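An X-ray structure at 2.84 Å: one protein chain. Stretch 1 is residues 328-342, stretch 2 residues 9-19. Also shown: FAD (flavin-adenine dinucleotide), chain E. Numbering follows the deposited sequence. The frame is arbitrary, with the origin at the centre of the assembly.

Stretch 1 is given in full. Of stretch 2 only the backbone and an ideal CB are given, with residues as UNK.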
# COMPACT_ATOMS: atom_id res chain seq x y z
N ILE A 328 26.37 6.21 23.61
CA ILE A 328 26.08 5.70 22.28
C ILE A 328 25.76 4.21 22.38
O ILE A 328 26.45 3.47 23.08
CB ILE A 328 27.25 5.94 21.31
CG1 ILE A 328 27.54 7.44 21.19
CG2 ILE A 328 26.94 5.35 19.94
CD1 ILE A 328 28.72 7.76 20.31
N GLY A 329 24.72 3.80 21.68
CA GLY A 329 24.43 2.39 21.48
C GLY A 329 24.08 2.13 20.03
O GLY A 329 23.10 2.66 19.51
N ASN A 330 24.89 1.31 19.35
CA ASN A 330 24.70 1.06 17.93
C ASN A 330 25.58 -0.13 17.55
O ASN A 330 26.34 -0.66 18.37
CB ASN A 330 25.03 2.30 17.10
CG ASN A 330 24.40 2.27 15.73
OD1 ASN A 330 23.57 1.41 15.44
ND2 ASN A 330 24.77 3.22 14.88
N GLY A 331 25.47 -0.54 16.29
CA GLY A 331 26.24 -1.66 15.79
C GLY A 331 25.61 -3.01 16.01
O GLY A 331 26.31 -4.02 16.00
N LEU A 332 24.29 -3.06 16.20
CA LEU A 332 23.62 -4.33 16.48
C LEU A 332 23.58 -5.24 15.26
O LEU A 332 23.35 -6.44 15.42
CB LEU A 332 22.21 -4.07 16.99
CG LEU A 332 22.13 -3.26 18.29
CD1 LEU A 332 20.69 -3.05 18.71
CD2 LEU A 332 22.93 -3.95 19.39
N GLY A 333 23.78 -4.69 14.07
CA GLY A 333 23.89 -5.53 12.89
C GLY A 333 22.67 -6.41 12.70
O GLY A 333 21.53 -5.95 12.76
N ALA A 334 22.92 -7.71 12.48
CA ALA A 334 21.87 -8.67 12.16
C ALA A 334 21.44 -9.49 13.37
O ALA A 334 20.80 -10.53 13.21
CB ALA A 334 22.33 -9.60 11.04
N SER A 335 21.77 -9.03 14.59
CA SER A 335 21.41 -9.74 15.81
C SER A 335 20.83 -8.79 16.85
O SER A 335 20.90 -9.05 18.05
CB SER A 335 22.63 -10.47 16.38
OG SER A 335 23.72 -9.59 16.55
N GLY A 336 20.25 -7.67 16.40
CA GLY A 336 19.79 -6.66 17.33
C GLY A 336 18.57 -7.09 18.12
O GLY A 336 18.44 -6.76 19.30
N LEU A 337 17.65 -7.82 17.48
CA LEU A 337 16.47 -8.27 18.21
C LEU A 337 16.85 -9.20 19.35
O LEU A 337 16.13 -9.28 20.36
CB LEU A 337 15.50 -8.96 17.25
CG LEU A 337 15.04 -8.11 16.06
CD1 LEU A 337 13.99 -8.85 15.25
CD2 LEU A 337 14.51 -6.75 16.51
N THR A 338 17.97 -9.91 19.23
CA THR A 338 18.46 -10.73 20.33
C THR A 338 19.25 -9.91 21.34
O THR A 338 19.05 -10.05 22.55
CB THR A 338 19.32 -11.88 19.79
OG1 THR A 338 18.56 -12.67 18.87
CG2 THR A 338 19.81 -12.76 20.93
N VAL A 339 20.13 -9.04 20.85
CA VAL A 339 20.99 -8.26 21.74
C VAL A 339 20.29 -7.01 22.25
O VAL A 339 20.50 -6.60 23.40
CB VAL A 339 22.30 -7.90 21.02
CG1 VAL A 339 23.17 -7.02 21.90
CG2 VAL A 339 23.04 -9.17 20.61
N GLY A 340 19.45 -6.39 21.42
CA GLY A 340 18.86 -5.11 21.72
C GLY A 340 18.27 -4.99 23.11
O GLY A 340 18.68 -4.15 23.92
N PRO A 341 17.27 -5.83 23.41
CA PRO A 341 16.61 -5.72 24.73
C PRO A 341 17.58 -5.68 25.90
O PRO A 341 17.49 -4.76 26.73
CB PRO A 341 15.72 -6.97 24.76
CG PRO A 341 15.42 -7.25 23.32
CD PRO A 341 16.67 -6.88 22.57
N PHE A 342 18.50 -6.64 25.99
CA PHE A 342 19.46 -6.62 27.09
C PHE A 342 20.44 -5.46 26.95
O PHE A 342 20.81 -4.83 27.94
CB PHE A 342 20.20 -7.95 27.16
CG PHE A 342 21.18 -8.03 28.29
CD1 PHE A 342 20.76 -7.96 29.61
CD2 PHE A 342 22.54 -8.19 28.04
CE1 PHE A 342 21.66 -8.03 30.65
CE2 PHE A 342 23.45 -8.26 29.09
CZ PHE A 342 23.00 -8.19 30.39
N UNK A 9 14.24 2.70 18.09
CA UNK A 9 14.22 1.32 17.64
C UNK A 9 14.19 0.38 18.82
O UNK A 9 13.85 0.75 19.94
CB UNK A 9 15.43 1.02 16.75
N UNK A 10 14.56 -0.87 18.55
CA UNK A 10 14.57 -1.85 19.62
C UNK A 10 15.55 -1.44 20.70
O UNK A 10 15.34 -1.72 21.89
CB UNK A 10 14.92 -3.24 19.08
N UNK A 11 16.64 -0.77 20.33
CA UNK A 11 17.67 -0.42 21.30
C UNK A 11 17.28 0.82 22.09
O UNK A 11 17.33 0.82 23.33
CB UNK A 11 19.01 -0.20 20.60
N UNK A 12 16.90 1.89 21.40
CA UNK A 12 16.45 3.08 22.09
C UNK A 12 15.19 2.84 22.91
O UNK A 12 14.99 3.47 23.95
CB UNK A 12 16.21 4.20 21.08
N UNK A 13 14.34 1.92 22.46
CA UNK A 13 13.12 1.62 23.20
C UNK A 13 13.43 0.82 24.46
O UNK A 13 12.83 1.06 25.52
CB UNK A 13 12.13 0.85 22.32
N UNK A 14 14.36 -0.13 24.38
CA UNK A 14 14.74 -0.89 25.56
C UNK A 14 15.40 0.01 26.60
O UNK A 14 15.12 -0.11 27.80
CB UNK A 14 15.68 -2.03 25.18
N UNK A 15 16.27 0.93 26.16
CA UNK A 15 16.88 1.87 27.09
C UNK A 15 15.82 2.70 27.80
O UNK A 15 15.83 2.82 29.03
CB UNK A 15 17.86 2.78 26.36
N UNK A 16 14.89 3.28 27.04
CA UNK A 16 13.81 4.03 27.65
C UNK A 16 13.01 3.16 28.61
O UNK A 16 12.68 3.59 29.72
CB UNK A 16 12.89 4.61 26.57
N UNK A 17 12.69 1.93 28.19
CA UNK A 17 11.90 1.04 29.03
C UNK A 17 12.57 0.81 30.38
O UNK A 17 11.89 0.74 31.41
CB UNK A 17 11.68 -0.30 28.32
N UNK A 18 13.90 0.69 30.40
CA UNK A 18 14.58 0.42 31.66
C UNK A 18 14.78 1.69 32.48
O UNK A 18 14.68 1.66 33.71
CB UNK A 18 15.93 -0.25 31.40
N UNK A 19 15.06 2.81 31.82
CA UNK A 19 15.33 4.05 32.55
C UNK A 19 14.08 4.58 33.23
O UNK A 19 14.11 4.95 34.41
CB UNK A 19 15.90 5.11 31.61
PA FAD E . 16.68 1.18 14.26
O1A FAD E . 16.83 1.50 12.82
O2A FAD E . 15.56 0.17 14.57
O5B FAD E . 16.46 2.47 15.13
C5B FAD E . 16.95 3.75 14.69
C4B FAD E . 15.88 4.78 14.94
O4B FAD E . 16.50 6.07 15.19
C3B FAD E . 14.92 4.99 13.77
O3B FAD E . 13.59 5.16 14.25
C2B FAD E . 15.44 6.27 13.12
O2B FAD E . 14.43 6.98 12.42
C1B FAD E . 15.90 7.04 14.35
N9A FAD E . 16.88 8.09 14.08
C8A FAD E . 18.10 7.95 13.46
N7A FAD E . 18.76 9.08 13.35
C5A FAD E . 17.93 10.01 13.94
C6A FAD E . 18.06 11.40 14.14
N6A FAD E . 19.12 12.12 13.76
N1A FAD E . 17.04 12.04 14.76
C2A FAD E . 15.97 11.33 15.14
N3A FAD E . 15.74 10.03 15.00
C4A FAD E . 16.77 9.42 14.39
N1 FAD E . 18.08 -9.31 14.49
C2 FAD E . 17.89 -10.47 15.19
O2 FAD E . 18.29 -10.59 16.36
N3 FAD E . 17.23 -11.53 14.60
C4 FAD E . 16.73 -11.55 13.32
O4 FAD E . 16.16 -12.56 12.89
C4X FAD E . 16.94 -10.32 12.58
N5 FAD E . 16.49 -10.25 11.36
C5X FAD E . 16.69 -9.08 10.65
C6 FAD E . 16.22 -8.99 9.34
C7 FAD E . 16.39 -7.83 8.59
C7M FAD E . 15.87 -7.78 7.18
C8 FAD E . 17.05 -6.73 9.16
C8M FAD E . 17.25 -5.46 8.38
C9 FAD E . 17.52 -6.81 10.47
C9A FAD E . 17.35 -7.97 11.22
N10 FAD E . 17.81 -8.09 12.54
C10 FAD E . 17.63 -9.25 13.25
C1' FAD E . 18.53 -6.97 13.19
C2' FAD E . 17.60 -5.98 13.89
O2' FAD E . 16.41 -5.78 13.11
C3' FAD E . 18.32 -4.65 14.06
O3' FAD E . 19.67 -4.90 14.46
C4' FAD E . 17.69 -3.71 15.08
O4' FAD E . 16.33 -3.47 14.71
C5' FAD E . 18.44 -2.40 15.18
O5' FAD E . 17.75 -1.52 16.09
P FAD E . 18.22 -0.03 16.29
O1P FAD E . 19.73 -0.03 16.59
O2P FAD E . 17.38 0.70 17.27
O3P FAD E . 18.03 0.58 14.83

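Position 9 lies just before a helix, at its N-cap, and nothing of stretch 1 is within reach. The ligand decides here: an ideal CB would sit 2.0 Å from O2P of FAD, a clash that no side chain escapes. Only a residue without a CB fits, and the residue is Gly9, whose CA comes within 3.2 Å of FAD O2P.

Position 10 opens the helix, and its CA-to-CB bond points toward stretch 1. The ideal CB lies 4.4 Å from Leu337 CD2 and 5.0 Å from Gly336 O, and the bare CA of Gly340 is 5.1 Å away. The surroundings are largely apolar, with room left by two glycines, so a medium-sized aliphatic side chain such as valine, isoleucine or leucine would suit. The residue is Ile10, with chi1 t and chi2 p. Its CG1 packs 4.0 Å from Pro341 CD, while its CG2 lies 4.5 Å from Gly340 CA and 4.4 Å from Leu332 CD1. An ideal CB on Gly340 would come within 3.0 Å of Ile10 CG2, so the missing side chain there makes space for this methyl. CG2 also approaches the ligand, 3.3 Å from FAD O5'.

At position 11 the CA-to-CB bond points sideways, yet its ideal CB is 3.8 Å from Leu332 CD1 and 5.1 Å from Gly329 O. A long, flexible aliphatic chain could turn back to fill this space; leucine or methionine would be reasonable. The residue is Leu11, in the t, p conformation. Its CB touches Leu332 CD1 at 3.8 Å, its CD1 is 3.7 Å from Gly340 O, and its CD2 reaches Gly329 O at 3.2 Å. An ideal CB on Gly329 would be 3.0 Å from Leu11 CD2, so that glycine too leaves room for the leucine. The backbone N of Leu11 gives a weak hydrogen bond to FAD O2P at 3.5 Å.

Positions 12 and 13 meet nothing of stretch 1, which therefore sets no preference; they are Gly12 and Ala13.

Position 14 points toward stretch 1 again, but what waits there is polar: its ideal CB is 3.6 Å from Pro341 O and 3.9 Å from Gly340 O. A short hydroxyl donor, serine or threonine, would suit; cysteine is small enough but donates poorly, and alanine would fit but offer no bond. Ser14, with chi1 t, gives a very short hydrogen bond from OG to Pro341 O, 2.5 Å.

Positions 15, 16 and 17 have no stretch 1 atom within 5.5 Å of their ideal CB atoms, so many residues are compatible. They are Ala15, Ala16 and Tyr17.

Position 18 points toward stretch 1, but only a side chain of some length could reach it, and a polar one might approach Pro341 O. The residue is His18, whose CE1 lies 3.6 Å from Pro341 O. Its ND1 donates to Ser14 O, one turn back, at 2.5 Å, and its NE2 is bonded elsewhere in the structure.

Position 19 is out of reach of stretch 1 and is occupied by Leu19.

Stretch 2, residues 9-19: GILGASAAYHL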
# COMPACT_ATOMS: atom_id res chain seq x y z
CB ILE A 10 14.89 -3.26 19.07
CG1 ILE A 10 14.72 -4.31 20.17
CG2 ILE A 10 16.30 -3.31 18.52
CD1 ILE A 10 13.31 -4.44 20.69
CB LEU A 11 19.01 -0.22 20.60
CG LEU A 11 20.22 -0.02 21.51
CD1 LEU A 11 20.39 -1.19 22.47
CD2 LEU A 11 21.49 0.18 20.69
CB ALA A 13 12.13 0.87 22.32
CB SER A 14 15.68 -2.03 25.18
OG SER A 14 16.10 -2.74 26.33
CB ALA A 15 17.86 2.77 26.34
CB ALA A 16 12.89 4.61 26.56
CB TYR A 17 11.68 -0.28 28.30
CG TYR A 17 11.16 -1.40 29.18
CD1 TYR A 17 9.82 -1.48 29.52
CD2 TYR A 17 12.01 -2.40 29.64
CE1 TYR A 17 9.33 -2.50 30.30
CE2 TYR A 17 11.53 -3.43 30.43
CZ TYR A 17 10.20 -3.48 30.76
OH TYR A 17 9.72 -4.50 31.54
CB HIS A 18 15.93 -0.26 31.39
CG HIS A 18 15.81 -1.65 30.84
ND1 HIS A 18 15.62 -1.91 29.50
CD2 HIS A 18 15.84 -2.85 31.46
CE1 HIS A 18 15.55 -3.21 29.31
NE2 HIS A 18 15.68 -3.81 30.49
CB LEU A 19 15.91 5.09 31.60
CG LEU A 19 17.36 4.88 31.17
CD1 LEU A 19 17.71 5.77 29.99
CD2 LEU A 19 18.29 5.15 32.34
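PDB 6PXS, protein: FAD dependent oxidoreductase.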